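Side-chain contacts in myosin-I heavy chain (Dictyostelium discoideum, PDB 5EJR), which is an actin-based motor with ATPase activity that takes part in phagocytosis and adhesion, seen here as its second MyTH4-FERM tail module: residues I214-Q219 and Y243-Q248; R297-D302 and H311-D316. All blocks are in the same frame, centred on the assembly; numbering follows the deposited sequence.

Contact 1 of 2, residues I214-Q219 and Y243-Q248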
ATOM      1  N   ILE A 214       9.156   4.410  -7.989  1.00 27.25           N
ATOM      2  CA  ILE A 214       9.393   2.991  -7.680  1.00 24.62           C
ATOM      3  C   ILE A 214      10.861   2.621  -7.910  1.00 26.71           C
ATOM      4  O   ILE A 214      11.387   2.795  -9.015  1.00 25.96           O
ATOM      5  CB  ILE A 214       8.423   2.005  -8.399  1.00 25.64           C
ATOM      6  CG1 ILE A 214       6.938   2.497  -8.406  1.00 24.89           C
ATOM      7  CG2 ILE A 214       8.558   0.576  -7.825  1.00 23.36           C
ATOM      8  CD1 ILE A 214       6.219   2.581  -7.070  1.00 29.98           C
ATOM      9  N   ARG A 215      11.510   2.077  -6.866  1.00 23.10           N
ATOM     10  CA  ARG A 215      12.911   1.681  -6.940  1.00 23.05           C
ATOM     11  C   ARG A 215      13.074   0.248  -7.409  1.00 26.23           C
ATOM     12  O   ARG A 215      12.162  -0.577  -7.251  1.00 25.66           O
ATOM     13  CB  ARG A 215      13.606   1.882  -5.596  1.00 25.60           C
ATOM     14  CG  ARG A 215      13.521   3.312  -5.079  1.00 37.17           C
ATOM     15  CD  ARG A 215      14.593   3.589  -4.059  1.00 43.36           C
ATOM     16  NE  ARG A 215      14.157   4.575  -3.074  1.00 51.32           N
ATOM     17  CZ  ARG A 215      14.857   4.919  -1.996  1.00 67.07           C
ATOM     18  NH1 ARG A 215      16.045   4.372  -1.763  1.00 53.95           N
ATOM     19  NH2 ARG A 215      14.377   5.817  -1.146  1.00 57.55           N
ATOM     20  N   PHE A 216      14.241  -0.046  -7.997  1.00 22.26           N
ATOM     21  CA  PHE A 216      14.624  -1.388  -8.421  1.00 21.66           C
ATOM     22  C   PHE A 216      15.831  -1.749  -7.577  1.00 29.57           C
ATOM     23  O   PHE A 216      16.380  -0.884  -6.905  1.00 30.05           O
ATOM     24  CB  PHE A 216      14.939  -1.452  -9.926  1.00 22.15           C
ATOM     25  CG  PHE A 216      13.697  -1.461 -10.781  1.00 22.57           C
ATOM     26  CD1 PHE A 216      13.007  -0.281 -11.052  1.00 25.18           C
ATOM     27  CD2 PHE A 216      13.226  -2.645 -11.341  1.00 21.71           C
ATOM     28  CE1 PHE A 216      11.831  -0.298 -11.824  1.00 25.80           C
ATOM     29  CE2 PHE A 216      12.062  -2.657 -12.124  1.00 23.84           C
ATOM     30  CZ  PHE A 216      11.365  -1.486 -12.344  1.00 22.63           C
ATOM     31  N   ILE A 217      16.231  -3.019  -7.594  1.00 29.16           N
ATOM     32  CA  ILE A 217      17.346  -3.560  -6.814  1.00 31.30           C
ATOM     33  C   ILE A 217      18.700  -2.855  -7.112  1.00 37.96           C
ATOM     34  O   ILE A 217      19.550  -2.790  -6.230  1.00 37.16           O
ATOM     35  CB  ILE A 217      17.407  -5.115  -7.006  1.00 34.51           C
ATOM     36  CG1 ILE A 217      18.327  -5.811  -5.965  1.00 35.29           C
ATOM     37  CG2 ILE A 217      17.768  -5.507  -8.437  1.00 35.13           C
ATOM     38  CD1 ILE A 217      17.679  -6.066  -4.617  1.00 38.93           C
ATOM     39  N   ASP A 218      18.878  -2.313  -8.329  1.00 37.95           N
ATOM     40  CA  ASP A 218      20.123  -1.639  -8.716  1.00 39.17           C
ATOM     41  C   ASP A 218      20.190  -0.199  -8.192  1.00 43.90           C
ATOM     42  O   ASP A 218      21.180   0.496  -8.430  1.00 44.75           O
ATOM     43  CB  ASP A 218      20.362  -1.729 -10.246  1.00 40.77           C
ATOM     44  CG  ASP A 218      19.386  -0.984 -11.157  1.00 48.66           C
ATOM     45  OD1 ASP A 218      18.365  -0.472 -10.653  1.00 46.93           O
ATOM     46  OD2 ASP A 218      19.627  -0.953 -12.379  1.00 56.35           O
ATOM     47  N   GLN A 219      19.130   0.230  -7.458  1.00 39.91           N
ATOM     48  CA  GLN A 219      18.935   1.551  -6.846  1.00 39.30           C
ATOM     49  C   GLN A 219      18.442   2.591  -7.868  1.00 39.85           C
ATOM     50  O   GLN A 219      18.215   3.751  -7.508  1.00 40.64           O
ATOM     51  CB  GLN A 219      20.169   2.034  -6.050  1.00 41.31           C
ATOM     52  CG  GLN A 219      20.523   1.159  -4.858  1.00 61.57           C
ATOM     53  CD  GLN A 219      21.887   1.505  -4.312  1.00 92.67           C
ATOM     54  OE1 GLN A 219      22.901   0.899  -4.679  1.00 90.87           O
ATOM     55  NE2 GLN A 219      21.949   2.499  -3.431  1.00 85.66           N
ATOM     56  N   TYR A 243      10.988  -0.532 -17.365  1.00 27.47           N
ATOM     57  CA  TYR A 243      12.340  -1.056 -17.169  1.00 26.12           C
ATOM     58  C   TYR A 243      12.816  -1.923 -18.339  1.00 30.25           C
ATOM     59  O   TYR A 243      14.013  -2.021 -18.576  1.00 30.43           O
ATOM     60  CB  TYR A 243      12.414  -1.832 -15.850  1.00 26.00           C
ATOM     61  CG  TYR A 243      13.821  -1.961 -15.320  1.00 26.84           C
ATOM     62  CD1 TYR A 243      14.391  -0.951 -14.551  1.00 28.20           C
ATOM     63  CD2 TYR A 243      14.580  -3.099 -15.569  1.00 28.07           C
ATOM     64  CE1 TYR A 243      15.688  -1.061 -14.063  1.00 28.77           C
ATOM     65  CE2 TYR A 243      15.891  -3.209 -15.111  1.00 28.87           C
ATOM     66  CZ  TYR A 243      16.436  -2.193 -14.343  1.00 32.10           C
ATOM     67  OH  TYR A 243      17.696  -2.321 -13.817  1.00 33.54           O
ATOM     68  N   GLY A 244      11.880  -2.526 -19.068  1.00 25.39           N
ATOM     69  CA  GLY A 244      12.195  -3.370 -20.209  1.00 23.61           C
ATOM     70  C   GLY A 244      12.020  -4.860 -19.959  1.00 25.59           C
ATOM     71  O   GLY A 244      12.486  -5.656 -20.772  1.00 26.48           O
ATOM     72  N   ILE A 245      11.350  -5.266 -18.842  1.00 19.35           N
ATOM     73  CA  ILE A 245      11.107  -6.683 -18.544  1.00 16.86           C
ATOM     74  C   ILE A 245      10.073  -7.147 -19.594  1.00 23.21           C
ATOM     75  O   ILE A 245       9.136  -6.395 -19.870  1.00 22.35           O
ATOM     76  CB  ILE A 245      10.596  -6.839 -17.077  1.00 18.16           C
ATOM     77  CG1 ILE A 245      11.693  -6.428 -16.050  1.00 17.95           C
ATOM     78  CG2 ILE A 245      10.045  -8.257 -16.795  1.00 14.58           C
ATOM     79  CD1 ILE A 245      11.177  -6.042 -14.660  1.00 20.85           C
ATOM     80  N   SER A 246      10.281  -8.333 -20.212  1.00 19.92           N
ATOM     81  CA  SER A 246       9.383  -8.845 -21.229  1.00 21.57           C
ATOM     82  C   SER A 246       8.042  -9.176 -20.649  1.00 26.64           C
ATOM     83  O   SER A 246       7.935  -9.504 -19.466  1.00 22.92           O
ATOM     84  CB  SER A 246       9.965 -10.060 -21.953  1.00 27.87           C
ATOM     85  OG  SER A 246       9.697 -11.270 -21.259  1.00 42.53           O
ATOM     86  N   GLN A 247       7.021  -9.139 -21.512  1.00 25.93           N
ATOM     87  CA  GLN A 247       5.633  -9.396 -21.153  1.00 26.54           C
ATOM     88  C   GLN A 247       5.454 -10.646 -20.310  1.00 27.22           C
ATOM     89  O   GLN A 247       4.814 -10.577 -19.266  1.00 25.61           O
ATOM     90  CB  GLN A 247       4.749  -9.421 -22.426  1.00 28.71           C
ATOM     91  CG  GLN A 247       3.347 -10.067 -22.269  1.00 42.85           C
ATOM     92  CD  GLN A 247       2.498  -9.462 -21.177  1.00 59.80           C
ATOM     93  OE1 GLN A 247       2.536  -8.254 -20.907  1.00 57.93           O
ATOM     94  NE2 GLN A 247       1.752 -10.310 -20.489  1.00 51.09           N
ATOM     95  N   GLN A 248       6.057 -11.761 -20.721  1.00 24.04           N
ATOM     96  CA  GLN A 248       5.915 -13.042 -20.027  1.00 24.31           C
ATOM     97  C   GLN A 248       6.567 -13.101 -18.643  1.00 25.87           C
ATOM     98  O   GLN A 248       6.153 -13.922 -17.822  1.00 24.98           O
ATOM     99  CB  GLN A 248       6.418 -14.192 -20.911  1.00 26.36           C
ATOM    100  CG  GLN A 248       5.478 -14.507 -22.086  1.00 56.57           C
ATOM    101  CD  GLN A 248       4.105 -14.983 -21.655  1.00 81.29           C
ATOM    102  OE1 GLN A 248       3.918 -16.131 -21.239  1.00 75.31           O
ATOM    103  NE2 GLN A 248       3.110 -14.108 -21.757  1.00 76.07           N
TER

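Contact 2 of 2, residues R297-D302 and H311-D316. With EDO (1,2-ethanediol), chain B; EDO (1,2-ethanediol), chain E.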
ATOM      1  N   ARG A 297       9.590 -11.866  -7.396  1.00 14.65           N
ATOM      2  CA  ARG A 297       8.793 -12.521  -6.381  1.00 14.72           C
ATOM      3  C   ARG A 297       8.711 -14.019  -6.579  1.00 18.71           C
ATOM      4  O   ARG A 297       8.833 -14.752  -5.611  1.00 20.08           O
ATOM      5  CB  ARG A 297       7.388 -11.887  -6.346  1.00 17.03           C
ATOM      6  CG  ARG A 297       6.439 -12.432  -5.238  1.00 24.29           C
ATOM      7  CD  ARG A 297       6.798 -11.962  -3.833  1.00 25.55           C
ATOM      8  NE  ARG A 297       6.708 -10.505  -3.686  1.00 28.78           N
ATOM      9  CZ  ARG A 297       7.637  -9.749  -3.102  1.00 48.24           C
ATOM     10  NH1 ARG A 297       8.737 -10.301  -2.602  1.00 26.33           N
ATOM     11  NH2 ARG A 297       7.473  -8.433  -3.014  1.00 33.42           N
ATOM     12  N   PHE A 298       8.492 -14.480  -7.811  1.00 13.36           N
ATOM     13  CA  PHE A 298       8.283 -15.895  -8.070  1.00 12.40           C
ATOM     14  C   PHE A 298       9.398 -16.576  -8.854  1.00 15.68           C
ATOM     15  O   PHE A 298       9.939 -16.016  -9.795  1.00 11.45           O
ATOM     16  CB  PHE A 298       6.937 -16.092  -8.765  1.00 14.49           C
ATOM     17  CG  PHE A 298       5.773 -15.529  -7.977  1.00 15.48           C
ATOM     18  CD1 PHE A 298       5.315 -16.167  -6.822  1.00 17.82           C
ATOM     19  CD2 PHE A 298       5.095 -14.398  -8.420  1.00 16.64           C
ATOM     20  CE1 PHE A 298       4.215 -15.657  -6.108  1.00 19.03           C
ATOM     21  CE2 PHE A 298       3.980 -13.898  -7.714  1.00 20.05           C
ATOM     22  CZ  PHE A 298       3.558 -14.523  -6.560  1.00 18.97           C
ATOM     23  N   PHE A 299       9.704 -17.813  -8.459  1.00 12.72           N
ATOM     24  CA  PHE A 299      10.761 -18.627  -9.049  1.00 12.92           C
ATOM     25  C   PHE A 299      10.158 -19.974  -9.342  1.00 17.67           C
ATOM     26  O   PHE A 299       9.939 -20.748  -8.418  1.00 16.01           O
ATOM     27  CB  PHE A 299      11.949 -18.754  -8.064  1.00 13.96           C
ATOM     28  CG  PHE A 299      12.712 -17.463  -7.877  1.00 15.31           C
ATOM     29  CD1 PHE A 299      12.272 -16.501  -6.968  1.00 17.31           C
ATOM     30  CD2 PHE A 299      13.869 -17.208  -8.611  1.00 14.87           C
ATOM     31  CE1 PHE A 299      12.965 -15.296  -6.815  1.00 18.62           C
ATOM     32  CE2 PHE A 299      14.570 -16.006  -8.453  1.00 18.15           C
ATOM     33  CZ  PHE A 299      14.115 -15.057  -7.562  1.00 17.01           C
ATOM     34  N   LEU A 300       9.807 -20.209 -10.613  1.00 18.56           N
ATOM     35  CA  LEU A 300       9.130 -21.435 -11.074  1.00 18.83           C
ATOM     36  C   LEU A 300      10.063 -22.472 -11.658  1.00 21.24           C
ATOM     37  O   LEU A 300       9.698 -23.646 -11.727  1.00 20.26           O
ATOM     38  CB  LEU A 300       8.042 -21.068 -12.117  1.00 19.61           C
ATOM     39  CG  LEU A 300       6.801 -20.340 -11.528  1.00 23.28           C
ATOM     40  CD1 LEU A 300       5.774 -20.007 -12.632  1.00 23.57           C
ATOM     41  CD2 LEU A 300       6.097 -21.212 -10.485  1.00 23.90           C
ATOM     42  N   ASP A 301      11.247 -22.052 -12.089  1.00 15.48           N
ATOM     43  CA  ASP A 301      12.225 -22.969 -12.697  1.00 16.77           C
ATOM     44  C   ASP A 301      13.106 -23.630 -11.648  1.00 21.59           C
ATOM     45  O   ASP A 301      13.246 -23.095 -10.554  1.00 21.89           O
ATOM     46  CB  ASP A 301      13.020 -22.263 -13.802  1.00 18.23           C
ATOM     47  CG  ASP A 301      12.079 -21.654 -14.837  1.00 23.53           C
ATOM     48  OD1 ASP A 301      11.148 -22.371 -15.290  1.00 20.19           O
ATOM     49  OD2 ASP A 301      12.171 -20.428 -15.077  1.00 25.49           O
ATOM     50  N   ASP A 302      13.623 -24.819 -11.941  1.00 17.38           N
ATOM     51  CA  ASP A 302      14.434 -25.570 -10.975  1.00 17.90           C
ATOM     52  C   ASP A 302      15.878 -25.049 -10.968  1.00 18.09           C
ATOM     53  O   ASP A 302      16.612 -25.272 -11.915  1.00 15.40           O
ATOM     54  CB  ASP A 302      14.373 -27.093 -11.264  1.00 19.77           C
ATOM     55  CG  ASP A 302      15.049 -28.011 -10.236  1.00 30.98           C
ATOM     56  OD1 ASP A 302      15.667 -27.492  -9.277  1.00 30.51           O
ATOM     57  OD2 ASP A 302      14.970 -29.251 -10.402  1.00 35.59           O
ATOM     58  N   HIS A 311      18.247 -21.058 -20.939  1.00 14.87           N
ATOM     59  CA  HIS A 311      17.225 -20.238 -21.617  1.00 14.81           C
ATOM     60  C   HIS A 311      16.069 -19.833 -20.699  1.00 17.78           C
ATOM     61  O   HIS A 311      15.507 -18.754 -20.872  1.00 16.62           O
ATOM     62  CB  HIS A 311      16.668 -20.960 -22.867  1.00 15.72           C
ATOM     63  CG  HIS A 311      16.158 -22.330 -22.576  1.00 18.49           C
ATOM     64  ND1 HIS A 311      17.007 -23.417 -22.539  1.00 20.12           N
ATOM     65  CD2 HIS A 311      14.888 -22.764 -22.458  1.00 19.51           C
ATOM     66  CE1 HIS A 311      16.226 -24.468 -22.354  1.00 19.94           C
ATOM     67  NE2 HIS A 311      14.951 -24.121 -22.293  1.00 20.46           N
ATOM     68  N   LEU A 312      15.695 -20.687 -19.744  1.00 14.08           N
ATOM     69  CA  LEU A 312      14.600 -20.375 -18.824  1.00 14.70           C
ATOM     70  C   LEU A 312      14.945 -19.157 -17.969  1.00 18.49           C
ATOM     71  O   LEU A 312      14.060 -18.467 -17.459  1.00 16.30           O
ATOM     72  CB  LEU A 312      14.238 -21.592 -17.936  1.00 13.47           C
ATOM     73  CG  LEU A 312      13.810 -22.857 -18.679  1.00 15.86           C
ATOM     74  CD1 LEU A 312      13.591 -24.009 -17.705  1.00 15.28           C
ATOM     75  CD2 LEU A 312      12.502 -22.591 -19.573  1.00 14.72           C
ATOM     76  N   TRP A 313      16.243 -18.911 -17.810  1.00 15.36           N
ATOM     77  CA  TRP A 313      16.699 -17.811 -16.967  1.00 15.61           C
ATOM     78  C   TRP A 313      17.226 -16.627 -17.784  1.00 18.61           C
ATOM     79  O   TRP A 313      17.062 -15.489 -17.371  1.00 17.99           O
ATOM     80  CB  TRP A 313      17.823 -18.352 -16.075  1.00 13.63           C
ATOM     81  CG  TRP A 313      17.378 -19.452 -15.162  1.00 14.33           C
ATOM     82  CD1 TRP A 313      17.171 -20.764 -15.487  1.00 16.89           C
ATOM     83  CD2 TRP A 313      17.033 -19.320 -13.781  1.00 13.32           C
ATOM     84  NE1 TRP A 313      16.739 -21.462 -14.382  1.00 15.30           N
ATOM     85  CE2 TRP A 313      16.714 -20.615 -13.304  1.00 16.74           C
ATOM     86  CE3 TRP A 313      17.060 -18.245 -12.865  1.00 14.40           C
ATOM     87  CZ2 TRP A 313      16.391 -20.861 -11.961  1.00 15.39           C
ATOM     88  CZ3 TRP A 313      16.714 -18.488 -11.545  1.00 15.22           C
ATOM     89  CH2 TRP A 313      16.399 -19.787 -11.103  1.00 15.58           C
ATOM     90  N   THR A 314      17.889 -16.897 -18.916  1.00 15.54           N
ATOM     91  CA  THR A 314      18.538 -15.844 -19.687  1.00 15.66           C
ATOM     92  C   THR A 314      17.764 -15.303 -20.918  1.00 20.71           C
ATOM     93  O   THR A 314      18.146 -14.232 -21.386  1.00 21.52           O
ATOM     94  CB  THR A 314      19.920 -16.308 -20.106  1.00 22.35           C
ATOM     95  OG1 THR A 314      19.725 -17.377 -21.005  1.00 17.20           O
ATOM     96  CG2 THR A 314      20.839 -16.701 -18.898  1.00 18.08           C
ATOM     97  N   ASP A 315      16.713 -15.998 -21.448  1.00 16.35           N
ATOM     98  CA  ASP A 315      15.961 -15.474 -22.616  1.00 17.44           C
ATOM     99  C   ASP A 315      15.538 -14.015 -22.444  1.00 20.04           C
ATOM    100  O   ASP A 315      15.706 -13.225 -23.356  1.00 20.55           O
ATOM    101  CB  ASP A 315      14.740 -16.336 -22.970  1.00 20.14           C
ATOM    102  CG  ASP A 315      15.089 -17.572 -23.779  1.00 22.00           C
ATOM    103  OD1 ASP A 315      16.287 -17.757 -24.101  1.00 18.73           O
ATOM    104  OD2 ASP A 315      14.175 -18.371 -24.057  1.00 24.63           O
ATOM    105  N   ASP A 316      15.016 -13.663 -21.268  1.00 15.32           N
ATOM    106  CA  ASP A 316      14.734 -12.293 -20.921  1.00 13.99           C
ATOM    107  C   ASP A 316      15.997 -11.836 -20.181  1.00 18.75           C
ATOM    108  O   ASP A 316      16.116 -12.090 -18.978  1.00 17.31           O
ATOM    109  CB  ASP A 316      13.482 -12.178 -20.033  1.00 14.86           C
ATOM    110  CG  ASP A 316      13.031 -10.750 -19.771  1.00 22.15           C
ATOM    111  OD1 ASP A 316      13.870  -9.844 -19.856  1.00 21.92           O
ATOM    112  OD2 ASP A 316      11.858 -10.558 -19.381  1.00 19.57           O
TER
HETATM  113  C1  EDO B2401      14.194 -23.094  -6.647  1.00 22.95           C
HETATM  114  O1  EDO B2401      14.504 -24.134  -7.551  1.00 21.53           O
HETATM  115  C2  EDO B2401      13.472 -21.995  -7.432  1.00 23.89           C
HETATM  116  O2  EDO B2401      14.271 -21.665  -8.583  1.00 22.57           O
HETATM  117  C1  EDO E2404       3.085 -10.965  -4.189  1.00 29.86           C
HETATM  118  O1  EDO E2404       3.873  -9.893  -4.718  1.00 24.29           O
HETATM  119  C2  EDO E2404       1.933 -10.393  -3.276  1.00 30.94           C
HETATM  120  O2  EDO E2404       0.900  -9.922  -4.133  1.00 34.72           O
HETATM  121  O   HOH W   1      16.242 -24.376 -14.428  1.00 14.49           O

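Contact 1 of 2, residues I214-Q219 and Y243-Q248
F216, with CG anti to its carbonyl carbon (chi1 -77°), and Y243, with CG anti to its backbone N (chi1 -159°), bring their rings face to face. Both lie in the ubiquitin-like lobe of the FERM domain, where F216 opens a type I beta turn that reaches to Q219 and Y243 ends helix 232-243. The rings form an offset face-to-face stack, centroids 4.2 Å apart and planes at 20°. Y243 CD1 sits above the centre of the F216 ring, whereas F216 CD2 lies nearer the rim of the tyrosine. The two side chains run past each other in opposite directions, so F216 CZ ends 3.7 Å from Y243 CB. I245 puts CD1 at the phenylalanine edge, 4.3 Å from F216 CE2, after a Schellman motif with G244 at C-prime has closed the helix. V239 and V294 also pack on F216, and L322 of helix 317-332 touches both Y243 and I245. At the turn, D218 OD1 is hydrogen-bonded to S220 OG; D218 OD2 accepts the Y243 hydroxyl at 2.8 Å, with Y243 OH lying well above the carboxylate plane.

Contact 2 of 2, residues R297-D302 and H311-D316
The indole of W313 ends beside the 297-302 loop, where three neighbours meet different parts of it. D301 CB approaches the pyrrole side obliquely, 3.8 Å from W313 NE1. F299 comes to the far end of the six-membered ring, with W313 CZ3 near the plane of the phenylalanine at its edge, 4.3 Å from F299 CD2; this is loose apolar contact without a stack. The backbone of D302 lies at the indole edge, where a water in the ring plane accepts from W313 NE1 at 3.0 Å and donates to D302 O, satisfying the indole N-H without a direct bond between the segments. With CG opposite its carbonyl carbon (chi1 -55°), D301 lays its carboxylate across L312, OD2 3.7 Å from L312 CB. A 1,2-ethanediol, probably from the crystallisation liquor, donates from O2 to D301 O at 2.6 Å beside the indole. At the other end of the loop, R297 bends at chi2 and chi3; its CG rests over the centre of the F298 ring, NE gives a hydrogen bond to O1 of a second ethanediol in the guanidinium plane, and NH2 is hydrogen-bonded to S256 OG. With an alanine in place of R297, S256 OG would probably lose its guanidinium partner and the F298 ring the methylene cover over that face. F298 also stacks on F503 of helix 494-505, while W313 packs on F320. This is packing at a lobe junction of the FERM cloverleaf: the segment after strand 290-296 probably links the ubiquitin-like lobe to the helical one, and touches the PH-like lobe through F298.

Contact 1 comes wholly before contact 2 in sequence, and their centres lie about 15 Å apart. Strand 290-296 connects them: it hydrogen-bonds R215 through F292 and V294, then runs into the 297-302 loop. They touch directly where D316, the N-cap of helix 317-332, offers OD2 to S246 N at 2.9 Å, a probable hydrogen bond, while its OD1 caps C319 N. Helix 317-332 backs both contacts. Contact 1 thus belongs to the ubiquitin-like lobe facing the helical lobe, whereas contact 2 joins the probable linker after strand 290-296 to the start of the helical lobe; that linker also meets helix 494-505 of the PH-like lobe, so the three FERM lobes come together here.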